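PDB 6IYM: 5-oxopent-3-ene-1,2,5-tricarboxylate decarboxylase from Exiguobacterium antarcticum B7, which belongs to the fumarylacetoacetate hydrolase family, metal-dependent enzymes of mixed beta-sheet fold, and holds a magnesium ion through acidic side chains. Local coordinates for residues Glu112-Glu124 / Phe168-Phe180. Residues are numbered along the deposited sequence; the frame is centred on the assembly and turned at random.
With MG (magnesium ion), chain C.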
# COMPACT_ATOMS: atom_id res chain seq x y z
N GLU A 112 1.89 15.46 -12.40
CA GLU A 112 2.16 16.70 -11.64
C GLU A 112 3.68 16.81 -11.45
O GLU A 112 4.29 15.81 -11.05
CB GLU A 112 1.34 16.66 -10.34
CG GLU A 112 1.58 17.83 -9.42
CD GLU A 112 0.61 17.91 -8.25
OE1 GLU A 112 0.69 18.92 -7.51
OE2 GLU A 112 -0.20 16.98 -8.04
N ARG A 113 4.27 17.97 -11.76
CA ARG A 113 5.74 18.19 -11.78
C ARG A 113 6.34 18.28 -10.37
O ARG A 113 7.51 17.84 -10.18
CB ARG A 113 6.06 19.44 -12.61
CG ARG A 113 7.43 20.05 -12.37
CD ARG A 113 8.55 19.26 -13.03
NE ARG A 113 9.87 19.80 -12.69
CZ ARG A 113 10.56 19.50 -11.61
NH1 ARG A 113 10.08 18.64 -10.73
NH2 ARG A 113 11.75 20.06 -11.41
N HIS A 114 5.60 18.87 -9.41
CA HIS A 114 6.02 19.05 -7.98
C HIS A 114 7.42 19.71 -7.91
O HIS A 114 8.30 19.17 -7.22
CB HIS A 114 5.99 17.70 -7.23
CG HIS A 114 4.67 16.97 -7.18
ND1 HIS A 114 3.74 17.18 -6.17
CD2 HIS A 114 4.18 15.97 -7.94
CE1 HIS A 114 2.69 16.41 -6.39
NE2 HIS A 114 2.94 15.64 -7.47
N ALA A 115 7.66 20.84 -8.60
CA ALA A 115 9.00 21.48 -8.64
C ALA A 115 9.47 21.89 -7.23
O ALA A 115 10.69 21.77 -6.95
CB ALA A 115 9.01 22.65 -9.60
N ASP A 116 8.56 22.29 -6.33
CA ASP A 116 8.90 22.56 -4.90
C ASP A 116 9.50 21.32 -4.21
O ASP A 116 10.34 21.49 -3.29
CB ASP A 116 7.70 23.05 -4.09
CG ASP A 116 6.40 22.28 -4.30
OD1 ASP A 116 6.41 21.28 -5.07
OD2 ASP A 116 5.38 22.69 -3.69
N LEU A 117 9.11 20.10 -4.60
CA LEU A 117 9.54 18.89 -3.83
C LEU A 117 10.70 18.18 -4.50
O LEU A 117 11.45 17.52 -3.75
CB LEU A 117 8.34 17.95 -3.64
CG LEU A 117 7.07 18.62 -3.11
CD1 LEU A 117 6.00 17.60 -2.75
CD2 LEU A 117 7.37 19.49 -1.90
N THR A 118 10.84 18.28 -5.83
CA THR A 118 11.83 17.50 -6.63
C THR A 118 12.52 18.38 -7.68
O THR A 118 11.81 19.19 -8.33
CB THR A 118 11.20 16.39 -7.49
OG1 THR A 118 9.93 15.96 -7.01
CG2 THR A 118 12.13 15.20 -7.58
N GLN A 119 13.83 18.19 -7.86
CA GLN A 119 14.56 18.63 -9.09
C GLN A 119 15.26 17.43 -9.73
O GLN A 119 16.12 17.67 -10.58
CB GLN A 119 15.54 19.77 -8.79
CG GLN A 119 14.89 21.03 -8.23
CD GLN A 119 13.99 21.73 -9.21
OE1 GLN A 119 12.85 22.09 -8.89
NE2 GLN A 119 14.50 21.95 -10.41
N GLN A 120 14.93 16.20 -9.34
CA GLN A 120 15.44 14.96 -9.98
C GLN A 120 14.27 14.02 -10.30
O GLN A 120 14.33 12.84 -9.95
CB GLN A 120 16.51 14.33 -9.09
CG GLN A 120 17.69 15.27 -8.81
CD GLN A 120 18.83 14.50 -8.19
OE1 GLN A 120 18.63 13.57 -7.42
NE2 GLN A 120 20.04 14.84 -8.59
N LEU A 121 13.24 14.52 -10.97
CA LEU A 121 12.10 13.71 -11.42
C LEU A 121 12.54 12.79 -12.58
O LEU A 121 13.21 13.30 -13.52
CB LEU A 121 10.99 14.63 -11.88
CG LEU A 121 9.70 13.91 -12.25
CD1 LEU A 121 9.16 13.17 -11.04
CD2 LEU A 121 8.70 14.90 -12.79
N ASP A 122 12.19 11.50 -12.51
CA ASP A 122 12.70 10.47 -13.46
C ASP A 122 11.56 9.54 -13.83
O ASP A 122 10.58 9.50 -13.07
CB ASP A 122 13.88 9.71 -12.87
CG ASP A 122 14.85 9.11 -13.88
OD1 ASP A 122 14.59 9.24 -15.10
OD2 ASP A 122 15.82 8.44 -13.45
N TYR A 123 11.73 8.84 -14.98
CA TYR A 123 10.81 7.84 -15.55
C TYR A 123 11.34 6.42 -15.25
O TYR A 123 12.57 6.20 -15.03
CB TYR A 123 10.64 8.05 -17.06
CG TYR A 123 11.95 8.10 -17.80
CD1 TYR A 123 12.57 6.97 -18.27
CD2 TYR A 123 12.63 9.30 -17.93
CE1 TYR A 123 13.80 7.02 -18.90
CE2 TYR A 123 13.87 9.38 -18.55
CZ TYR A 123 14.47 8.23 -19.03
OH TYR A 123 15.71 8.31 -19.60
N GLU A 124 10.45 5.44 -15.32
CA GLU A 124 10.80 3.98 -15.36
C GLU A 124 9.64 3.25 -16.04
O GLU A 124 8.57 3.15 -15.43
CB GLU A 124 11.00 3.38 -13.96
CG GLU A 124 12.23 3.87 -13.21
CD GLU A 124 12.60 3.10 -11.94
OE1 GLU A 124 13.63 3.45 -11.35
OE2 GLU A 124 11.84 2.21 -11.51
N PHE A 168 11.96 4.01 -0.46
CA PHE A 168 11.59 4.57 -1.79
C PHE A 168 10.15 5.12 -1.79
O PHE A 168 9.86 5.96 -2.65
CB PHE A 168 11.84 3.54 -2.89
CG PHE A 168 13.29 3.16 -3.07
CD1 PHE A 168 14.31 3.92 -2.52
CD2 PHE A 168 13.63 2.05 -3.81
CE1 PHE A 168 15.64 3.56 -2.69
CE2 PHE A 168 14.95 1.69 -3.99
CZ PHE A 168 15.96 2.45 -3.43
N PHE A 169 9.31 4.71 -0.82
CA PHE A 169 7.84 4.92 -0.79
C PHE A 169 7.45 6.34 -1.17
O PHE A 169 6.69 6.52 -2.12
CB PHE A 169 7.27 4.66 0.61
CG PHE A 169 5.81 5.04 0.71
CD1 PHE A 169 4.87 4.40 -0.07
CD2 PHE A 169 5.39 6.03 1.57
CE1 PHE A 169 3.53 4.75 0.02
CE2 PHE A 169 4.05 6.36 1.67
CZ PHE A 169 3.13 5.74 0.89
N ARG A 170 7.91 7.33 -0.41
CA ARG A 170 7.49 8.74 -0.58
C ARG A 170 7.89 9.24 -1.97
O ARG A 170 7.03 9.78 -2.65
CB ARG A 170 8.06 9.66 0.51
CG ARG A 170 7.60 11.10 0.34
CD ARG A 170 7.58 11.95 1.61
NE ARG A 170 7.59 13.35 1.21
CZ ARG A 170 6.55 14.01 0.75
NH1 ARG A 170 5.36 13.43 0.62
NH2 ARG A 170 6.69 15.27 0.39
N GLY A 171 9.15 9.09 -2.36
CA GLY A 171 9.67 9.60 -3.65
C GLY A 171 9.02 8.93 -4.85
O GLY A 171 9.20 9.46 -5.96
N LYS A 172 8.25 7.84 -4.65
CA LYS A 172 7.54 7.12 -5.74
C LYS A 172 6.02 7.34 -5.67
O LYS A 172 5.32 6.81 -6.53
CB LYS A 172 7.91 5.63 -5.71
CG LYS A 172 9.36 5.40 -6.12
CD LYS A 172 9.82 3.98 -6.22
CE LYS A 172 11.23 3.87 -6.78
NZ LYS A 172 11.26 3.68 -8.26
N SER A 173 5.54 8.10 -4.68
CA SER A 173 4.12 8.08 -4.28
C SER A 173 3.45 9.46 -4.31
O SER A 173 2.23 9.52 -4.00
CB SER A 173 4.00 7.40 -2.94
OG SER A 173 4.43 6.06 -3.05
N LEU A 174 4.14 10.51 -4.78
CA LEU A 174 3.53 11.85 -4.97
C LEU A 174 2.40 11.75 -5.98
O LEU A 174 2.56 10.94 -6.91
CB LEU A 174 4.59 12.83 -5.48
CG LEU A 174 5.74 13.13 -4.51
CD1 LEU A 174 6.45 14.41 -4.92
CD2 LEU A 174 5.24 13.26 -3.08
N ASP A 175 1.35 12.56 -5.86
CA ASP A 175 0.21 12.54 -6.81
C ASP A 175 0.78 12.66 -8.25
O ASP A 175 1.62 13.54 -8.49
CB ASP A 175 -0.83 13.61 -6.49
CG ASP A 175 -1.50 13.47 -5.11
OD1 ASP A 175 -1.26 12.46 -4.39
OD2 ASP A 175 -2.23 14.39 -4.73
N GLY A 176 0.35 11.80 -9.17
CA GLY A 176 0.75 11.82 -10.59
C GLY A 176 1.83 10.80 -10.90
O GLY A 176 2.03 10.53 -12.10
N PHE A 177 2.47 10.19 -9.89
CA PHE A 177 3.71 9.39 -10.09
C PHE A 177 3.43 7.94 -10.53
O PHE A 177 4.40 7.14 -10.51
CB PHE A 177 4.56 9.41 -8.82
CG PHE A 177 5.44 10.63 -8.66
CD1 PHE A 177 5.11 11.83 -9.24
CD2 PHE A 177 6.57 10.55 -7.88
CE1 PHE A 177 5.92 12.95 -9.07
CE2 PHE A 177 7.39 11.66 -7.71
CZ PHE A 177 7.07 12.86 -8.32
N CYS A 178 2.20 7.57 -10.91
CA CYS A 178 1.94 6.18 -11.37
C CYS A 178 0.96 6.12 -12.54
O CYS A 178 -0.14 5.59 -12.42
CB CYS A 178 1.49 5.30 -10.20
SG CYS A 178 1.73 3.54 -10.54
N PRO A 179 1.37 6.57 -13.75
CA PRO A 179 0.69 6.21 -14.99
C PRO A 179 0.47 4.70 -15.05
O PRO A 179 1.40 3.96 -14.75
CB PRO A 179 1.68 6.59 -16.09
CG PRO A 179 2.38 7.78 -15.49
CD PRO A 179 2.52 7.44 -14.02
N PHE A 180 -0.73 4.31 -15.44
CA PHE A 180 -1.19 2.91 -15.46
C PHE A 180 -2.13 2.74 -16.63
O PHE A 180 -3.14 3.42 -16.68
CB PHE A 180 -1.82 2.59 -14.10
CG PHE A 180 -2.49 1.25 -13.98
CD1 PHE A 180 -1.87 0.10 -14.44
CD2 PHE A 180 -3.66 1.10 -13.24
CE1 PHE A 180 -2.47 -1.13 -14.27
CE2 PHE A 180 -4.24 -0.14 -13.03
CZ PHE A 180 -3.67 -1.25 -13.59
MG MG C . 10.67 0.75 -10.74
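His114 plugs into the type II beta turn from Leu174 to Phe177, joining two loops of the fumarylacetoacetate hydrolase C-terminal fold; the far end of the same contact reaches the magnesium site. Its NE2 donates to Asp175 O at 2.7 Å, nearly straight (166°), with the acceptor close to the ring plane and the nitrogen on a carbonyl lone pair, fixing the tilt of the imidazole. Leu174 CB lies over one face of that ring, a CH-pi contact 4.0 Å from the centroid, while Glu112 CG sits over the opposite face. Phe177, its plane 86° from the imidazole, brings CE1 obliquely to His114 CD2. The same CB of Leu174 rests over the centre of the phenyl ring, wedged between the two aromatics. This is the tight part: Leu121, with CG anti to the backbone N (chi1 -174°), pushes CD1 to 3.4 Å from Phe177 CZ, and Glu112 O meets the phenyl edge in plane.

Toward the second subunit the fit loosens, where Glu112, Leu117 and Asp175 are partly exposed. Leu117 CD1 touches Leu174 CD1 at 3.9 Å and meets NH2 of Arg170, which crosses it at about a right angle and turns its polar end to Arg227 of the second subunit. Glu112 OE2 and Asp175 OD2 stand 4.7 Å apart; Arg136 of the second subunit bridges to both carboxylates, probably offsetting their like charges, and Thr230 of that subunit hydrogen-bonds Asp175 OD2.

The metal end is held by charge rather than packing. Lys172 NZ hydrogen-bonds Asp155 and Thr157, and makes a long salt bridge to Glu124 OE1, which also pairs with Arg159. Glu126 and Asp155 complete the protein ligands of the magnesium ion, which Glu124 OE2 binds at 2.0 Å.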